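Local coordinates for putative uncharacterized protein (Emericella nidulans, PDB 3PGB) that probably oxidises primary amines as a copper amine oxidase, with a bound copper(II) ion and a topaquinone cofactor formed from a tyrosine in each subunit, at residues P613-T624 with H714-L725; N216-I224 with R236-A244. All blocks are in the same frame, centred on the assembly; numbering follows the deposited sequence.

Contact 1 (P613-T624 with H714-L725)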
loop_
_atom_site.group_PDB
_atom_site.type_symbol
_atom_site.label_atom_id
_atom_site.label_comp_id
_atom_site.label_asym_id
_atom_site.label_seq_id
_atom_site.Cartn_x
_atom_site.Cartn_y
_atom_site.Cartn_z
ATOM N N PRO A 613 -5.423 14.763 23.217
ATOM C CA PRO A 613 -6.182 13.527 23.429
ATOM C C PRO A 613 -5.480 12.299 22.870
ATOM O O PRO A 613 -5.055 12.312 21.714
ATOM C CB PRO A 613 -7.497 13.773 22.682
ATOM C CG PRO A 613 -7.267 14.961 21.826
ATOM C CD PRO A 613 -6.184 15.759 22.445
ATOM N N ARG A 614 -5.353 11.253 23.686
ATOM C CA ARG A 614 -4.676 10.018 23.262
ATOM C C ARG A 614 -5.593 9.167 22.381
ATOM O O ARG A 614 -6.791 9.063 22.644
ATOM C CB ARG A 614 -4.210 9.218 24.478
ATOM C CG ARG A 614 -3.193 9.953 25.358
ATOM C CD ARG A 614 -2.863 9.169 26.633
ATOM N NE ARG A 614 -2.329 7.846 26.319
ATOM C CZ ARG A 614 -2.140 6.858 27.196
ATOM N NH1 ARG A 614 -1.645 5.697 26.769
ATOM N NH2 ARG A 614 -2.435 7.011 28.486
ATOM N N GLY A 615 -5.039 8.561 21.334
ATOM C CA GLY A 615 -5.858 7.799 20.390
ATOM C C GLY A 615 -5.093 7.044 19.324
ATOM O O GLY A 615 -3.895 6.795 19.466
ATOM N N TYR A 616 -5.803 6.669 18.259
ATOM C CA TYR A 616 -5.250 5.876 17.154
ATOM C C TYR A 616 -5.728 6.430 15.815
ATOM O O TYR A 616 -6.926 6.642 15.629
ATOM C CB TYR A 616 -5.700 4.414 17.274
ATOM C CG TYR A 616 -4.779 3.517 18.071
ATOM C CD1 TYR A 616 -4.754 3.570 19.459
ATOM C CD2 TYR A 616 -3.947 2.599 17.434
ATOM C CE1 TYR A 616 -3.910 2.733 20.198
ATOM C CE2 TYR A 616 -3.102 1.762 18.161
ATOM C CZ TYR A 616 -3.089 1.835 19.539
ATOM O OH TYR A 616 -2.256 1.023 20.263
ATOM N N ARG A 617 -4.802 6.671 14.888
ATOM C CA ARG A 617 -5.166 7.127 13.546
ATOM C C ARG A 617 -5.603 5.926 12.733
ATOM O O ARG A 617 -4.985 4.873 12.815
ATOM C CB ARG A 617 -4.003 7.859 12.837
ATOM C CG ARG A 617 -4.080 7.828 11.295
ATOM C CD ARG A 617 -3.767 9.151 10.623
ATOM N NE ARG A 617 -2.349 9.331 10.326
ATOM C CZ ARG A 617 -1.828 9.560 9.116
ATOM N NH1 ARG A 617 -2.590 9.637 8.027
ATOM N NH2 ARG A 617 -0.513 9.723 8.997
ATOM N N ILE A 618 -6.678 6.093 11.967
ATOM C CA ILE A 618 -7.083 5.109 10.978
ATOM C C ILE A 618 -6.757 5.694 9.608
ATOM O O ILE A 618 -7.187 6.801 9.283
ATOM C CB ILE A 618 -8.590 4.786 11.066
ATOM C CG1 ILE A 618 -8.943 4.271 12.464
ATOM C CG2 ILE A 618 -8.971 3.771 9.995
ATOM C CD1 ILE A 618 -10.413 3.997 12.673
ATOM N N LEU A 619 -5.984 4.966 8.814
ATOM C CA LEU A 619 -5.618 5.430 7.482
ATOM C C LEU A 619 -5.656 4.284 6.477
ATOM O O LEU A 619 -5.299 3.159 6.814
ATOM C CB LEU A 619 -4.227 6.075 7.492
ATOM C CG LEU A 619 -3.017 5.232 7.910
ATOM C CD1 LEU A 619 -1.746 5.867 7.393
ATOM C CD2 LEU A 619 -2.949 5.052 9.424
ATOM N N PRO A 620 -6.096 4.570 5.242
ATOM C CA PRO A 620 -6.060 3.565 4.186
ATOM C C PRO A 620 -4.638 3.381 3.666
ATOM O O PRO A 620 -4.218 4.071 2.743
ATOM C CB PRO A 620 -6.967 4.162 3.107
ATOM C CG PRO A 620 -6.821 5.625 3.278
ATOM C CD PRO A 620 -6.610 5.862 4.754
ATOM N N SER A 621 -3.906 2.452 4.261
ATOM C CA SER A 621 -2.511 2.228 3.896
ATOM C C SER A 621 -2.344 1.664 2.487
ATOM O O SER A 621 -1.416 2.046 1.771
ATOM C CB SER A 621 -1.840 1.295 4.907
ATOM O OG SER A 621 -1.471 2.027 6.064
ATOM N N ALA A 622 -3.243 0.762 2.104
ATOM C CA ALA A 622 -3.174 0.088 0.813
ATOM C C ALA A 622 -4.278 0.526 -0.139
ATOM O O ALA A 622 -4.524 -0.143 -1.145
ATOM C CB ALA A 622 -3.242 -1.416 1.019
ATOM N N GLY A 623 -4.945 1.637 0.167
ATOM C CA GLY A 623 -6.033 2.131 -0.683
ATOM C C GLY A 623 -7.341 1.385 -0.474
ATOM O O GLY A 623 -7.345 0.208 -0.115
ATOM N N THR A 624 -8.457 2.081 -0.688
ATOM C CA THR A 624 -9.791 1.525 -0.459
ATOM C C THR A 624 -10.799 2.143 -1.424
ATOM O O THR A 624 -10.464 3.049 -2.189
ATOM C CB THR A 624 -10.274 1.790 0.991
ATOM O OG1 THR A 624 -10.414 3.198 1.209
ATOM C CG2 THR A 624 -9.295 1.225 2.018
ATOM N N HIS A 714 -5.787 -5.530 -4.238
ATOM C CA HIS A 714 -5.335 -5.327 -2.867
ATOM C C HIS A 714 -5.979 -4.074 -2.284
ATOM O O HIS A 714 -6.202 -3.091 -2.986
ATOM C CB HIS A 714 -3.807 -5.221 -2.858
ATOM C CG HIS A 714 -3.212 -4.899 -1.522
ATOM N ND1 HIS A 714 -3.604 -5.523 -0.359
ATOM C CD2 HIS A 714 -2.213 -4.054 -1.176
ATOM C CE1 HIS A 714 -2.893 -5.056 0.651
ATOM N NE2 HIS A 714 -2.041 -4.163 0.183
ATOM N N SER A 715 -6.290 -4.136 -0.997
ATOM C CA SER A 715 -6.945 -3.050 -0.294
ATOM C C SER A 715 -6.658 -3.222 1.194
ATOM O O SER A 715 -6.692 -4.342 1.709
ATOM C CB SER A 715 -8.448 -3.085 -0.568
ATOM O OG SER A 715 -9.123 -2.028 0.080
ATOM N N GLY A 716 -6.353 -2.128 1.883
ATOM C CA GLY A 716 -5.996 -2.221 3.288
ATOM C C GLY A 716 -6.137 -0.932 4.062
ATOM O O GLY A 716 -6.068 0.158 3.497
ATOM N N VAL A 717 -6.354 -1.084 5.368
ATOM C CA VAL A 717 -6.351 0.024 6.321
ATOM C C VAL A 717 -5.357 -0.299 7.426
ATOM O O VAL A 717 -4.957 -1.445 7.591
ATOM C CB VAL A 717 -7.746 0.275 6.949
ATOM C CG1 VAL A 717 -8.674 0.940 5.946
ATOM C CG2 VAL A 717 -8.352 -1.019 7.477
ATOM N N ALA A 718 -4.954 0.721 8.169
ATOM C CA ALA A 718 -4.002 0.548 9.249
ATOM C C ALA A 718 -4.399 1.414 10.435
ATOM O O ALA A 718 -4.797 2.563 10.267
ATOM C CB ALA A 718 -2.623 0.912 8.780
ATOM N N PHE A 719 -4.306 0.845 11.631
ATOM C CA PHE A 719 -4.559 1.583 12.861
ATOM C C PHE A 719 -3.203 1.790 13.498
ATOM O O PHE A 719 -2.493 0.822 13.750
ATOM C CB PHE A 719 -5.480 0.805 13.813
ATOM C CG PHE A 719 -6.624 0.107 13.134
ATOM C CD1 PHE A 719 -7.299 0.698 12.084
ATOM C CD2 PHE A 719 -7.056 -1.135 13.582
ATOM C CE1 PHE A 719 -8.367 0.057 11.477
ATOM C CE2 PHE A 719 -8.127 -1.778 12.979
ATOM C CZ PHE A 719 -8.780 -1.183 11.923
ATOM N N THR A 720 -2.837 3.045 13.735
ATOM C CA THR A 720 -1.535 3.377 14.303
ATOM C C THR A 720 -1.704 4.308 15.500
ATOM O O THR A 720 -2.593 5.146 15.491
ATOM C CB THR A 720 -0.619 4.041 13.249
ATOM O OG1 THR A 720 0.730 4.047 13.726
ATOM C CG2 THR A 720 -1.055 5.483 12.942
ATOM N N PRO A 721 -0.862 4.158 16.540
ATOM C CA PRO A 721 -0.945 5.074 17.674
ATOM C C PRO A 721 -0.773 6.530 17.255
ATOM O O PRO A 721 0.012 6.823 16.355
ATOM C CB PRO A 721 0.222 4.635 18.563
ATOM C CG PRO A 721 0.377 3.204 18.270
ATOM C CD PRO A 721 0.110 3.081 16.798
ATOM N N LEU A 722 -1.533 7.417 17.889
ATOM C CA LEU A 722 -1.495 8.840 17.586
ATOM C C LEU A 722 -1.535 9.595 18.911
ATOM O O LEU A 722 -2.549 9.572 19.607
ATOM C CB LEU A 722 -2.678 9.217 16.694
ATOM C CG LEU A 722 -2.623 10.562 15.962
ATOM C CD1 LEU A 722 -2.592 11.712 16.949
ATOM C CD2 LEU A 722 -1.431 10.630 15.025
ATOM N N ASN A 723 -0.417 10.237 19.256
ATOM C CA ASN A 723 -0.219 10.874 20.559
ATOM C C ASN A 723 -0.589 9.978 21.742
ATOM O O ASN A 723 -1.060 10.457 22.767
ATOM C CB ASN A 723 -0.996 12.188 20.627
ATOM C CG ASN A 723 -0.460 13.225 19.680
ATOM O OD1 ASN A 723 0.750 13.409 19.565
ATOM N ND2 ASN A 723 -1.359 13.917 18.994
ATOM N N TYR A 724 -0.338 8.681 21.587
ATOM C CA TYR A 724 -0.790 7.656 22.522
ATOM C C TYR A 724 0.291 7.316 23.529
ATOM O O TYR A 724 0.016 7.118 24.717
ATOM C CB TYR A 724 -1.153 6.408 21.733
ATOM C CG TYR A 724 -1.804 5.314 22.534
ATOM C CD1 TYR A 724 -3.064 5.491 23.092
ATOM C CD2 TYR A 724 -1.182 4.081 22.696
ATOM C CE1 TYR A 724 -3.677 4.477 23.816
ATOM C CE2 TYR A 724 -1.782 3.067 23.413
ATOM C CZ TYR A 724 -3.033 3.271 23.971
ATOM O OH TYR A 724 -3.635 2.276 24.693
ATOM N N LEU A 725 1.522 7.226 23.034
ATOM C CA LEU A 725 2.683 6.899 23.857
ATOM C C LEU A 725 3.612 8.106 23.931
ATOM O O LEU A 725 3.519 9.011 23.099
ATOM C CB LEU A 725 3.422 5.708 23.243
ATOM C CG LEU A 725 2.923 4.288 23.545
ATOM C CD1 LEU A 725 1.565 4.265 24.213
ATOM C CD2 LEU A 725 2.914 3.434 22.269
HETATM O O HOH W 1 -4.228 13.836 19.456
#
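Gly623 O is gripped by two donors of the facing strand. Ser715 OG donates to Gly623 O at 2.9 Å, in the carbonyl plane and on a lone pair. Gly716 N is the second donor. With OG anti to the backbone N (chi1 -179°), the Ser715 hydroxyl reaches Gly623 O and also accepts from Gly695 N of strand 686-698. Further along, regular antiparallel pairing takes over between strands 613-619 and 714-722. Arg617 pairs with Thr720 and Leu619 with Ala718 through two bonds each; Arg617 N to Thr720 O is 2.8 Å. These strands belong to the large beta-sandwich domain typical of copper amine oxidases, where 597-603 pairs with 613-619 and 498-504 with 714-722. Ile618 and Phe719 lie side by side on one face, with CG1 of Ile618 4.0 Å from CD1 of Phe719. At the far end the Tyr724 ring is sandwiched. The edge of Tyr616 points at one face, planes 60° apart. The guanidinium of Arg614 lies over the other as a cation-pi contact, CZ 4.7 Å from the Tyr724 ring centroid. Pro721 CA sits over a face of the Tyr616 ring. Asn723 N bonds His701 ND1 of the second subunit.

Contact 2 (N216-I224 with R236-A244). With NAG (2-acetamido-2-deoxy-beta-D-glucopyranose), chain G.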
loop_
_atom_site.group_PDB
_atom_site.type_symbol
_atom_site.label_atom_id
_atom_site.label_comp_id
_atom_site.label_asym_id
_atom_site.label_seq_id
_atom_site.Cartn_x
_atom_site.Cartn_y
_atom_site.Cartn_z
ATOM N N ASN A 216 -24.977 -36.461 -20.449
ATOM C CA ASN A 216 -24.384 -35.877 -21.659
ATOM C C ASN A 216 -24.400 -34.332 -21.727
ATOM O O ASN A 216 -23.920 -33.759 -22.710
ATOM C CB ASN A 216 -25.015 -36.489 -22.928
ATOM C CG ASN A 216 -26.382 -35.908 -23.264
ATOM O OD1 ASN A 216 -26.998 -35.215 -22.449
ATOM N ND2 ASN A 216 -26.862 -36.197 -24.484
ATOM N N ASP A 217 -24.947 -33.672 -20.699
ATOM C CA ASP A 217 -24.979 -32.200 -20.630
ATOM C C ASP A 217 -23.597 -31.588 -20.841
ATOM O O ASP A 217 -22.641 -31.958 -20.162
ATOM C CB ASP A 217 -25.517 -31.712 -19.274
ATOM C CG ASP A 217 -27.040 -31.731 -19.185
ATOM O OD1 ASP A 217 -27.709 -32.341 -20.052
ATOM O OD2 ASP A 217 -27.578 -31.132 -18.223
ATOM N N THR A 218 -23.510 -30.658 -21.789
ATOM C CA THR A 218 -22.302 -29.871 -22.027
ATOM C C THR A 218 -22.494 -28.387 -21.666
ATOM O O THR A 218 -21.538 -27.611 -21.701
ATOM C CB THR A 218 -21.876 -29.957 -23.499
ATOM O OG1 THR A 218 -22.975 -29.568 -24.333
ATOM C CG2 THR A 218 -21.444 -31.370 -23.850
ATOM N N LEU A 219 -23.727 -28.003 -21.328
ATOM C CA LEU A 219 -24.049 -26.625 -20.958
ATOM C C LEU A 219 -24.610 -26.569 -19.554
ATOM O O LEU A 219 -25.127 -27.558 -19.045
ATOM C CB LEU A 219 -25.092 -26.031 -21.911
ATOM C CG LEU A 219 -24.750 -25.963 -23.397
ATOM C CD1 LEU A 219 -25.914 -25.348 -24.161
ATOM C CD2 LEU A 219 -23.474 -25.177 -23.628
ATOM N N ASP A 220 -24.526 -25.389 -18.951
ATOM C CA ASP A 220 -25.056 -25.142 -17.617
ATOM C C ASP A 220 -25.923 -23.886 -17.634
ATOM O O ASP A 220 -25.690 -22.993 -18.441
ATOM C CB ASP A 220 -23.897 -24.967 -16.634
ATOM C CG ASP A 220 -24.307 -25.200 -15.198
ATOM O OD1 ASP A 220 -23.781 -24.483 -14.316
ATOM O OD2 ASP A 220 -25.141 -26.101 -14.947
ATOM N N ILE A 221 -26.912 -23.825 -16.745
ATOM C CA ILE A 221 -27.810 -22.672 -16.640
ATOM C C ILE A 221 -27.846 -22.120 -15.213
ATOM O O ILE A 221 -28.155 -22.846 -14.260
ATOM C CB ILE A 221 -29.253 -23.043 -17.024
ATOM C CG1 ILE A 221 -29.313 -23.604 -18.448
ATOM C CG2 ILE A 221 -30.168 -21.823 -16.895
ATOM C CD1 ILE A 221 -30.674 -24.148 -18.821
ATOM N N TRP A 222 -27.531 -20.836 -15.074
ATOM C CA TRP A 222 -27.684 -20.126 -13.807
ATOM C C TRP A 222 -27.602 -18.623 -14.038
ATOM O O TRP A 222 -27.240 -18.184 -15.133
ATOM C CB TRP A 222 -26.649 -20.577 -12.771
ATOM C CG TRP A 222 -25.218 -20.457 -13.190
ATOM C CD1 TRP A 222 -24.540 -21.288 -14.024
ATOM C CD2 TRP A 222 -24.270 -19.477 -12.744
ATOM N NE1 TRP A 222 -23.236 -20.882 -14.144
ATOM C CE2 TRP A 222 -23.043 -19.770 -13.370
ATOM C CE3 TRP A 222 -24.343 -18.379 -11.882
ATOM C CZ2 TRP A 222 -21.898 -19.000 -13.172
ATOM C CZ3 TRP A 222 -23.202 -17.610 -11.683
ATOM C CH2 TRP A 222 -21.996 -17.925 -12.327
ATOM N N GLY A 223 -27.939 -17.841 -13.016
ATOM C CA GLY A 223 -28.089 -16.403 -13.189
ATOM C C GLY A 223 -27.782 -15.523 -11.992
ATOM O O GLY A 223 -26.636 -15.433 -11.551
ATOM N N ILE A 224 -28.819 -14.881 -11.463
ATOM C CA ILE A 224 -28.642 -13.702 -10.622
ATOM C C ILE A 224 -28.718 -13.959 -9.122
ATOM O O ILE A 224 -29.372 -14.898 -8.666
ATOM C CB ILE A 224 -29.648 -12.582 -11.005
ATOM C CG1 ILE A 224 -31.091 -12.982 -10.664
ATOM C CG2 ILE A 224 -29.512 -12.259 -12.473
ATOM C CD1 ILE A 224 -32.123 -11.911 -10.963
ATOM N N ARG A 236 -36.437 -14.160 -12.029
ATOM C CA ARG A 236 -35.128 -14.702 -12.362
ATOM C C ARG A 236 -34.685 -14.191 -13.724
ATOM O O ARG A 236 -35.508 -14.011 -14.615
ATOM C CB ARG A 236 -35.206 -16.226 -12.480
ATOM C CG ARG A 236 -34.920 -17.034 -11.227
ATOM C CD ARG A 236 -34.182 -18.304 -11.610
ATOM N NE ARG A 236 -33.782 -19.082 -10.447
ATOM C CZ ARG A 236 -32.693 -19.848 -10.378
ATOM N NH1 ARG A 236 -31.849 -19.955 -11.405
ATOM N NH2 ARG A 236 -32.436 -20.507 -9.252
ATOM N N TRP A 237 -33.383 -13.977 -13.876
ATOM C CA TRP A 237 -32.734 -13.831 -15.175
ATOM C C TRP A 237 -31.606 -14.855 -15.203
ATOM O O TRP A 237 -30.717 -14.814 -14.351
ATOM C CB TRP A 237 -32.143 -12.431 -15.340
ATOM C CG TRP A 237 -33.020 -11.436 -16.049
ATOM C CD1 TRP A 237 -33.664 -10.367 -15.497
ATOM C CD2 TRP A 237 -33.313 -11.398 -17.451
ATOM N NE1 TRP A 237 -34.344 -9.675 -16.460
ATOM C CE2 TRP A 237 -34.147 -10.283 -17.670
ATOM C CE3 TRP A 237 -32.958 -12.204 -18.541
ATOM C CZ2 TRP A 237 -34.635 -9.952 -18.935
ATOM C CZ3 TRP A 237 -33.447 -11.875 -19.800
ATOM C CH2 TRP A 237 -34.275 -10.757 -19.985
ATOM N N ASP A 238 -31.638 -15.773 -16.163
ATOM C CA ASP A 238 -30.629 -16.824 -16.251
ATOM C C ASP A 238 -29.936 -16.827 -17.603
ATOM O O ASP A 238 -30.452 -16.294 -18.584
ATOM C CB ASP A 238 -31.257 -18.191 -15.995
ATOM C CG ASP A 238 -31.841 -18.310 -14.605
ATOM O OD1 ASP A 238 -31.061 -18.371 -13.635
ATOM O OD2 ASP A 238 -33.080 -18.345 -14.481
ATOM N N MET A 239 -28.768 -17.458 -17.636
ATOM C CA MET A 239 -27.918 -17.488 -18.819
ATOM C C MET A 239 -27.376 -18.897 -19.016
ATOM O O MET A 239 -27.193 -19.635 -18.048
ATOM C CB MET A 239 -26.762 -16.515 -18.619
ATOM C CG MET A 239 -25.963 -16.182 -19.856
ATOM S SD MET A 239 -24.436 -15.345 -19.377
ATOM C CE MET A 239 -23.978 -14.581 -20.911
ATOM N N PHE A 240 -27.119 -19.271 -20.263
ATOM C CA PHE A 240 -26.398 -20.504 -20.541
ATOM C C PHE A 240 -24.891 -20.264 -20.376
ATOM O O PHE A 240 -24.384 -19.212 -20.755
ATOM C CB PHE A 240 -26.717 -21.020 -21.947
ATOM C CG PHE A 240 -28.090 -21.625 -22.070
ATOM C CD1 PHE A 240 -28.263 -23.002 -22.014
ATOM C CD2 PHE A 240 -29.210 -20.817 -22.233
ATOM C CE1 PHE A 240 -29.522 -23.567 -22.125
ATOM C CE2 PHE A 240 -30.476 -21.372 -22.339
ATOM C CZ PHE A 240 -30.632 -22.750 -22.292
ATOM N N TRP A 241 -24.193 -21.232 -19.781
ATOM C CA TRP A 241 -22.729 -21.222 -19.713
ATOM C C TRP A 241 -22.179 -22.504 -20.319
ATOM O O TRP A 241 -22.845 -23.538 -20.287
ATOM C CB TRP A 241 -22.243 -21.136 -18.268
ATOM C CG TRP A 241 -22.782 -19.994 -17.484
ATOM C CD1 TRP A 241 -24.050 -19.853 -17.007
ATOM C CD2 TRP A 241 -22.057 -18.841 -17.051
ATOM N NE1 TRP A 241 -24.166 -18.672 -16.311
ATOM C CE2 TRP A 241 -22.954 -18.035 -16.321
ATOM C CE3 TRP A 241 -20.736 -18.407 -17.211
ATOM C CZ2 TRP A 241 -22.570 -16.820 -15.752
ATOM C CZ3 TRP A 241 -20.356 -17.201 -16.648
ATOM C CH2 TRP A 241 -21.270 -16.421 -15.932
ATOM N N ASN A 242 -20.965 -22.437 -20.857
ATOM C CA ASN A 242 -20.222 -23.646 -21.235
ATOM C C ASN A 242 -19.586 -24.286 -20.006
ATOM O O ASN A 242 -19.179 -23.596 -19.080
ATOM C CB ASN A 242 -19.133 -23.343 -22.282
ATOM C CG ASN A 242 -19.417 -23.978 -23.639
ATOM O OD1 ASN A 242 -20.099 -25.004 -23.730
ATOM N ND2 ASN A 242 -18.878 -23.376 -24.699
ATOM N N MET A 243 -19.505 -25.608 -20.009
ATOM C CA MET A 243 -18.907 -26.340 -18.905
ATOM C C MET A 243 -17.393 -26.418 -19.078
ATOM O O MET A 243 -16.886 -26.472 -20.205
ATOM C CB MET A 243 -19.522 -27.742 -18.784
ATOM C CG MET A 243 -20.903 -27.738 -18.129
ATOM S SD MET A 243 -21.601 -29.369 -17.804
ATOM C CE MET A 243 -20.505 -29.974 -16.511
ATOM N N ALA A 244 -16.683 -26.411 -17.955
ATOM C CA ALA A 244 -15.229 -26.541 -17.951
ATOM C C ALA A 244 -14.861 -27.996 -18.140
ATOM O O ALA A 244 -15.672 -28.885 -17.877
ATOM C CB ALA A 244 -14.645 -26.023 -16.641
HETATM C C1 NAG G . -28.134 -35.739 -25.001
HETATM C C2 NAG G . -27.780 -35.012 -26.297
HETATM C C3 NAG G . -29.045 -34.462 -26.959
HETATM C C4 NAG G . -30.126 -35.542 -27.094
HETATM C C5 NAG G . -30.289 -36.333 -25.786
HETATM C C6 NAG G . -31.268 -37.506 -25.931
HETATM C C7 NAG G . -25.754 -33.671 -26.781
HETATM C C8 NAG G . -24.894 -32.521 -26.339
HETATM N N2 NAG G . -26.832 -33.940 -26.026
HETATM O O3 NAG G . -28.724 -33.925 -28.228
HETATM O O4 NAG G . -31.359 -34.950 -27.467
HETATM O O5 NAG G . -29.031 -36.796 -25.304
HETATM O O6 NAG G . -30.840 -38.430 -26.917
HETATM O O7 NAG G . -25.437 -34.294 -27.795
HETATM O O HOH W 2 -21.292 -27.108 -25.181
HETATM O O HOH W 3 -19.043 -27.622 -22.779
HETATM O O HOH W 4 -31.261 -16.402 -11.797
#
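Trp222 and Trp241 stack face to face across the two strands. Their five-membered rings form an offset stack, with centroids 3.7 Å apart and planes only 7° from parallel. Trp222 reaches this position with CG between its backbone N and carbonyl carbon (chi1 56°), which folds the indole over its partner. Met239 SD lies over the opposite face of Trp241. A second aromatic contact lies on the other side of the sheet: Ile221 CG1 rests over the Phe240 ring in a CH-pi contact, 4.0 Å from the ring centroid, and Leu219 CD1 comes at the same ring obliquely. Backbone bonds join the strands as a beta hairpin at the edge of a five-stranded antiparallel sheet. Asp220 and Trp241 exchange two bonds, the shorter from Trp241 N to Asp220 O at 2.7 Å. Trp222 and Met239 exchange two more. Trp241 NE1 adds a weak bond to Trp222 O, while Trp222 NE1 is hydrogen-bonded to Glu251 OE1. Within strand 236-242, Arg236 NH1 makes a salt bridge to Asp238 OD1 at 2.8 Å, on the syn side but tilted out of the carboxylate plane. Water links the ends of the pair. One molecule joins Ile224 N, Trp237 O and Asp238 OD1; another lies between Thr218 O, at 2.7 Å, and Asn242 OD1. The N-linked sugar is attached at Asn216, whose ND2 is bonded to NAG C1.

How the contacts relate
Contact 2 comes first along the chain and closes before contact 1 opens. Their centres are 45 Å apart, on opposite sides of the chain's centre, and their nearest atoms are about 22 Å apart. They share no sheet. Contact 2 pairs neighbouring strands of a small five-stranded antiparallel sheet, with 11 residues between its segments. Contact 1 joins strands 613-619 and 714-722 of the enzyme domain across 89 intervening residues. Both sit in the wider surroundings of the copper site. Between side chains, Ser715 is about 7 Å from the copper ligand His534, and Trp241 about 11 Å from the copper ligand His532. The two contacts thus probably help hold separate sheets around that site.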